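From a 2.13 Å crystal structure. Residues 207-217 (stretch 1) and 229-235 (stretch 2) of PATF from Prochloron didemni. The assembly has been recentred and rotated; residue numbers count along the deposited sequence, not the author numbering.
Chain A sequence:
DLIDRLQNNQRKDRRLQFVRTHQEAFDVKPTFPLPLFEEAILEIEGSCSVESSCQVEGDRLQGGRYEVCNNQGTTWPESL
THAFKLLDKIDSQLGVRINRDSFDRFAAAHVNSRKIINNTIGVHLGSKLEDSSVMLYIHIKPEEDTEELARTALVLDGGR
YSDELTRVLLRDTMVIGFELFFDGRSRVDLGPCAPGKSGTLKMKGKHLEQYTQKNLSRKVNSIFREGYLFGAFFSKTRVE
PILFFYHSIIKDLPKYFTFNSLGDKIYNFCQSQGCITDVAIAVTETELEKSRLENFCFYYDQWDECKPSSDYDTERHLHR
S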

ATOM      1  N   HIS A 207     -20.887   4.648  -2.377  1.00 36.98           N
ATOM      2  CA  HIS A 207     -20.706   5.967  -1.753  1.00 35.98           C
ATOM      3  C   HIS A 207     -19.492   6.688  -2.326  1.00 34.10           C
ATOM      4  O   HIS A 207     -19.553   7.893  -2.584  1.00 34.39           O
ATOM      5  CB  HIS A 207     -20.595   5.881  -0.237  1.00 36.63           C
ATOM      6  CG  HIS A 207     -21.801   5.298   0.430  1.00 38.07           C
ATOM      7  ND1 HIS A 207     -23.006   5.961   0.508  1.00 40.53           N
ATOM      8  CD2 HIS A 207     -21.973   4.129   1.087  1.00 38.91           C
ATOM      9  CE1 HIS A 207     -23.880   5.208   1.154  1.00 40.84           C
ATOM     10  NE2 HIS A 207     -23.268   4.104   1.541  1.00 40.06           N
ATOM     11  N   LEU A 208     -18.402   5.956  -2.542  1.00 32.83           N
ATOM     12  CA  LEU A 208     -17.203   6.527  -3.140  1.00 31.82           C
ATOM     13  C   LEU A 208     -17.445   6.930  -4.607  1.00 33.03           C
ATOM     14  O   LEU A 208     -16.980   7.979  -5.036  1.00 32.82           O
ATOM     15  CB  LEU A 208     -16.004   5.564  -3.048  1.00 30.25           C
ATOM     16  CG  LEU A 208     -14.693   6.043  -3.715  1.00 29.22           C
ATOM     17  CD1 LEU A 208     -14.241   7.401  -3.195  1.00 28.58           C
ATOM     18  CD2 LEU A 208     -13.570   5.035  -3.540  1.00 28.30           C
ATOM     19  N   GLU A 209     -18.129   6.089  -5.364  1.00 34.60           N
ATOM     20  CA  GLU A 209     -18.494   6.399  -6.750  1.00 38.97           C
ATOM     21  C   GLU A 209     -19.275   7.703  -6.816  1.00 40.63           C
ATOM     22  O   GLU A 209     -18.944   8.590  -7.616  1.00 38.75           O
ATOM     23  CB  GLU A 209     -19.361   5.296  -7.368  1.00 42.27           C
ATOM     24  CG  GLU A 209     -18.592   4.053  -7.779  1.00 46.34           C
ATOM     25  CD  GLU A 209     -19.492   2.890  -8.183  1.00 50.55           C
ATOM     26  OE1 GLU A 209     -20.670   3.132  -8.578  1.00 57.02           O
ATOM     27  OE2 GLU A 209     -19.015   1.732  -8.096  1.00 51.97           O
ATOM     28  N   GLN A 210     -20.298   7.807  -5.963  1.00 38.93           N
ATOM     29  CA  GLN A 210     -21.147   9.005  -5.928  1.00 41.93           C
ATOM     30  C   GLN A 210     -20.351  10.234  -5.544  1.00 38.00           C
ATOM     31  O   GLN A 210     -20.534  11.290  -6.138  1.00 37.53           O
ATOM     32  CB  GLN A 210     -22.347   8.867  -4.971  1.00 44.01           C
ATOM     33  CG  GLN A 210     -23.606   8.379  -5.635  1.00 50.97           C
ATOM     34  CD  GLN A 210     -23.962   9.113  -6.931  1.00 55.00           C
ATOM     35  OE1 GLN A 210     -24.164  10.340  -6.949  1.00 54.58           O
ATOM     36  NE2 GLN A 210     -24.056   8.351  -8.023  1.00 57.73           N
ATOM     37  N   TYR A 211     -19.501  10.088  -4.530  1.00 35.18           N
ATOM     38  CA  TYR A 211     -18.682  11.189  -4.045  1.00 34.52           C
ATOM     39  C   TYR A 211     -17.755  11.662  -5.159  1.00 33.13           C
ATOM     40  O   TYR A 211     -17.603  12.856  -5.393  1.00 34.63           O
ATOM     41  CB  TYR A 211     -17.862  10.744  -2.820  1.00 34.82           C
ATOM     42  CG  TYR A 211     -16.918  11.805  -2.332  1.00 34.47           C
ATOM     43  CD1 TYR A 211     -17.328  12.747  -1.405  1.00 36.64           C
ATOM     44  CD2 TYR A 211     -15.627  11.898  -2.835  1.00 34.77           C
ATOM     45  CE1 TYR A 211     -16.469  13.748  -0.966  1.00 37.35           C
ATOM     46  CE2 TYR A 211     -14.769  12.900  -2.409  1.00 36.01           C
ATOM     47  CZ  TYR A 211     -15.196  13.821  -1.477  1.00 37.07           C
ATOM     48  OH  TYR A 211     -14.346  14.800  -1.034  1.00 40.33           O
ATOM     49  N   THR A 212     -17.166  10.697  -5.848  1.00 31.64           N
ATOM     50  CA  THR A 212     -16.333  10.940  -6.998  1.00 32.63           C
ATOM     51  C   THR A 212     -17.080  11.691  -8.110  1.00 34.29           C
ATOM     52  O   THR A 212     -16.607  12.713  -8.614  1.00 33.68           O
ATOM     53  CB  THR A 212     -15.769   9.609  -7.521  1.00 31.83           C
ATOM     54  OG1 THR A 212     -14.931   9.054  -6.511  1.00 31.34           O
ATOM     55  CG2 THR A 212     -14.934   9.806  -8.802  1.00 32.48           C
ATOM     56  N   GLN A 213     -18.240  11.194  -8.470  1.00 36.22           N
ATOM     57  CA  GLN A 213     -19.033  11.831  -9.535  1.00 41.61           C
ATOM     58  C   GLN A 213     -19.391  13.264  -9.187  1.00 42.21           C
ATOM     59  O   GLN A 213     -19.248  14.135 -10.018  1.00 44.09           O
ATOM     60  CB  GLN A 213     -20.291  11.036  -9.822  1.00 43.49           C
ATOM     61  CG  GLN A 213     -20.002   9.675 -10.415  1.00 45.83           C
ATOM     62  CD  GLN A 213     -21.235   8.781 -10.392  1.00 51.76           C
ATOM     63  OE1 GLN A 213     -21.782   8.467  -9.329  1.00 54.58           O
ATOM     64  NE2 GLN A 213     -21.692   8.385 -11.559  1.00 56.81           N
ATOM     65  N   LYS A 214     -19.816  13.506  -7.949  1.00 44.02           N
ATOM     66  CA  LYS A 214     -20.195  14.857  -7.510  1.00 47.05           C
ATOM     67  C   LYS A 214     -19.036  15.806  -7.251  1.00 44.38           C
ATOM     68  O   LYS A 214     -19.163  17.007  -7.466  1.00 42.22           O
ATOM     69  CB  LYS A 214     -21.044  14.780  -6.240  1.00 51.29           C
ATOM     70  CG  LYS A 214     -22.383  14.090  -6.433  1.00 57.98           C
ATOM     71  CD  LYS A 214     -23.023  13.797  -5.084  1.00 64.16           C
ATOM     72  CE  LYS A 214     -24.449  13.287  -5.234  1.00 71.02           C
ATOM     73  NZ  LYS A 214     -25.089  13.084  -3.899  1.00 73.58           N
ATOM     74  N   ASN A 215     -17.908  15.288  -6.767  1.00 42.34           N
ATOM     75  CA  ASN A 215     -16.890  16.168  -6.220  1.00 41.22           C
ATOM     76  C   ASN A 215     -15.560  16.210  -6.952  1.00 40.99           C
ATOM     77  O   ASN A 215     -14.828  17.169  -6.799  1.00 41.73           O
ATOM     78  CB  ASN A 215     -16.664  15.829  -4.738  1.00 40.78           C
ATOM     79  CG  ASN A 215     -17.953  15.898  -3.934  1.00 42.78           C
ATOM     80  OD1 ASN A 215     -18.266  16.921  -3.352  1.00 47.28           O
ATOM     81  ND2 ASN A 215     -18.725  14.829  -3.943  1.00 42.63           N
ATOM     82  N   LEU A 216     -15.207  15.159  -7.679  1.00 38.14           N
ATOM     83  CA  LEU A 216     -13.859  15.066  -8.205  1.00 36.08           C
ATOM     84  C   LEU A 216     -13.828  15.499  -9.665  1.00 36.43           C
ATOM     85  O   LEU A 216     -14.861  15.605 -10.305  1.00 36.54           O
ATOM     86  CB  LEU A 216     -13.292  13.659  -8.042  1.00 34.92           C
ATOM     87  CG  LEU A 216     -13.047  13.196  -6.606  1.00 34.92           C
ATOM     88  CD1 LEU A 216     -12.303  11.874  -6.615  1.00 34.52           C
ATOM     89  CD2 LEU A 216     -12.296  14.237  -5.772  1.00 34.90           C
ATOM     90  N   SER A 217     -12.632  15.745 -10.180  1.00 34.17           N
ATOM     91  CA  SER A 217     -12.490  16.359 -11.482  1.00 34.35           C
ATOM     92  C   SER A 217     -13.012  15.449 -12.600  1.00 36.19           C
ATOM     93  O   SER A 217     -13.183  14.234 -12.424  1.00 32.81           O
ATOM     94  CB  SER A 217     -11.029  16.682 -11.738  1.00 32.85           C
ATOM     95  OG  SER A 217     -10.297  15.492 -11.973  1.00 30.55           O
ATOM     96  N   LEU A 229     -10.270  -1.658  -9.938  1.00 35.26           N
ATOM     97  CA  LEU A 229     -10.512  -1.101  -8.608  1.00 32.87           C
ATOM     98  C   LEU A 229     -10.090   0.330  -8.594  1.00 29.62           C
ATOM     99  O   LEU A 229      -9.118   0.706  -9.229  1.00 29.72           O
ATOM    100  CB  LEU A 229      -9.752  -1.915  -7.529  1.00 33.05           C
ATOM    101  CG  LEU A 229     -10.000  -1.661  -6.023  1.00 34.86           C
ATOM    102  CD1 LEU A 229     -11.454  -1.821  -5.622  1.00 36.09           C
ATOM    103  CD2 LEU A 229      -9.147  -2.604  -5.171  1.00 36.48           C
ATOM    104  N   PHE A 230     -10.806   1.133  -7.829  1.00 29.06           N
ATOM    105  CA  PHE A 230     -10.460   2.530  -7.608  1.00 28.54           C
ATOM    106  C   PHE A 230     -10.470   2.744  -6.112  1.00 27.50           C
ATOM    107  O   PHE A 230     -11.375   2.248  -5.414  1.00 28.05           O
ATOM    108  CB  PHE A 230     -11.503   3.443  -8.275  1.00 28.91           C
ATOM    109  CG  PHE A 230     -11.381   4.899  -7.883  1.00 29.74           C
ATOM    110  CD1 PHE A 230     -10.284   5.653  -8.293  1.00 29.78           C
ATOM    111  CD2 PHE A 230     -12.358   5.510  -7.127  1.00 29.89           C
ATOM    112  CE1 PHE A 230     -10.163   6.984  -7.933  1.00 29.27           C
ATOM    113  CE2 PHE A 230     -12.247   6.830  -6.761  1.00 29.79           C
ATOM    114  CZ  PHE A 230     -11.146   7.578  -7.175  1.00 29.05           C
ATOM    115  N   GLY A 231      -9.482   3.465  -5.612  1.00 27.31           N
ATOM    116  CA  GLY A 231      -9.405   3.764  -4.177  1.00 26.56           C
ATOM    117  C   GLY A 231      -8.895   5.161  -3.926  1.00 26.13           C
ATOM    118  O   GLY A 231      -8.269   5.773  -4.775  1.00 26.65           O
ATOM    119  N   ALA A 232      -9.174   5.671  -2.750  1.00 25.78           N
ATOM    120  CA  ALA A 232      -8.680   6.954  -2.351  1.00 26.49           C
ATOM    121  C   ALA A 232      -8.256   6.838  -0.897  1.00 28.61           C
ATOM    122  O   ALA A 232      -9.008   6.286  -0.088  1.00 31.62           O
ATOM    123  CB  ALA A 232      -9.767   7.999  -2.506  1.00 27.54           C
ATOM    124  N   PHE A 233      -7.086   7.358  -0.554  1.00 27.50           N
ATOM    125  CA  PHE A 233      -6.698   7.429   0.841  1.00 28.58           C
ATOM    126  C   PHE A 233      -6.872   8.821   1.405  1.00 26.15           C
ATOM    127  O   PHE A 233      -6.276   9.773   0.925  1.00 25.08           O
ATOM    128  CB  PHE A 233      -5.251   6.974   1.038  1.00 30.80           C
ATOM    129  CG  PHE A 233      -5.070   5.490   1.081  1.00 33.14           C
ATOM    130  CD1 PHE A 233      -5.743   4.716   2.001  1.00 36.40           C
ATOM    131  CD2 PHE A 233      -4.159   4.871   0.240  1.00 37.24           C
ATOM    132  CE1 PHE A 233      -5.530   3.351   2.060  1.00 36.21           C
ATOM    133  CE2 PHE A 233      -3.944   3.507   0.281  1.00 36.30           C
ATOM    134  CZ  PHE A 233      -4.646   2.741   1.181  1.00 38.48           C
ATOM    135  N   PHE A 234      -7.716   8.932   2.422  1.00 23.78           N
ATOM    136  CA  PHE A 234      -7.867  10.158   3.192  1.00 24.28           C
ATOM    137  C   PHE A 234      -7.113  10.081   4.533  1.00 26.01           C
ATOM    138  O   PHE A 234      -7.004   9.015   5.147  1.00 25.30           O
ATOM    139  CB  PHE A 234      -9.344  10.392   3.449  1.00 25.45           C
ATOM    140  CG  PHE A 234     -10.138  10.641   2.185  1.00 26.09           C
ATOM    141  CD1 PHE A 234     -10.565   9.588   1.409  1.00 26.76           C
ATOM    142  CD2 PHE A 234     -10.403  11.931   1.771  1.00 27.26           C
ATOM    143  CE1 PHE A 234     -11.274   9.813   0.237  1.00 28.30           C
ATOM    144  CE2 PHE A 234     -11.104  12.174   0.604  1.00 27.90           C
ATOM    145  CZ  PHE A 234     -11.534  11.113  -0.166  1.00 27.94           C
ATOM    146  N   SER A 235      -6.611  11.221   4.985  1.00 28.51           N
ATOM    147  CA  SER A 235      -5.955  11.313   6.283  1.00 30.57           C
ATOM    148  C   SER A 235      -6.022  12.738   6.765  1.00 32.51           C
ATOM    149  O   SER A 235      -5.973  13.660   5.964  1.00 31.62           O
ATOM    150  CB  SER A 235      -4.466  10.923   6.176  1.00 29.72           C
ATOM    151  OG  SER A 235      -3.831  10.834   7.458  1.00 29.91           O
TER

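At the centre of the contact are Leu-208 and Phe-230, each buried and each giving 69 Å² to the contact, the largest shares on their respective sides. Both CA-to-CB bonds point toward the opposing stretch. Leu-208 adopts the t,p rotamer, which brings its CD2 to 3.8 Å from CD2 of Phe-230 and to 4.4 Å from CA of Gly-231. The backbones come nearest at this point, where the CA atoms of Leu-208 and Gly-231 lie 8.3 Å apart. The absence of a side chain at Gly-231 is not what admits the leucine, since a CB there would point away from the helix. The two stretches pack mainly through side chains, with no hydrogen bond between them, and the 254 Å² of surface buried between them is largely apolar. The axes of the helix of residues 207-215 and the strand of residues 229-233 approach to 10.0 Å with an angle of 75° between their N-to-C directions, so the helix runs steeply across the strand and meets it through residues on one face.

Phe-230, with chi1 near t, meets Leu-208 and Thr-212 of the helix and Leu-216 just beyond it. A long, flat aromatic side chain suits this position because it can reach from Leu-208 past Thr-212 as far as Leu-216, where CD1 of Leu-216 lies at the ring edge, 4.5 Å from CZ of Phe-230. Leu-216 is the first residue to leave helical phi/psi after the helix, yet its side chain still points toward the strand and extends the apolar surface by one more residue.

A second aromatic contact lies beside this centre. Tyr-211 and Phe-234 both direct their CA-to-CB bonds toward the other stretch, and their rings meet obliquely, with CE2 of Tyr-211 4.3 Å from CZ of Phe-234. Ala-232 also points toward the helix, but CB of Ala-232 comes no closer than 4.6 Å, to CD1 of Leu-208; its small side chain lies between the larger Phe-230 and Phe-234 in sequence, all three directed to the same side.

Polarity enters at Thr-212, whose OG1 lies 3.5 Å from CE2 of Phe-230. A hydroxyl can be accommodated in this buried setting because it is satisfied within the helix: OG1 of Thr-212 donates to the backbone O of Leu-208 at 2.7 Å, the same oxygen that accepts the backbone N of Thr-212 at 2.8 Å. The group therefore needs no polar partner on the strand.

Farther out, Gln-210, Gln-213 and Lys-214 lie out of reach of the strand, as does Asn-215, whose ND2 donates to the backbone O of Tyr-211 at 2.7 Å near the end of the helix. Beyond Leu-216, Ser-217 occupies the N-cap position of the following helix and takes no part in the packing.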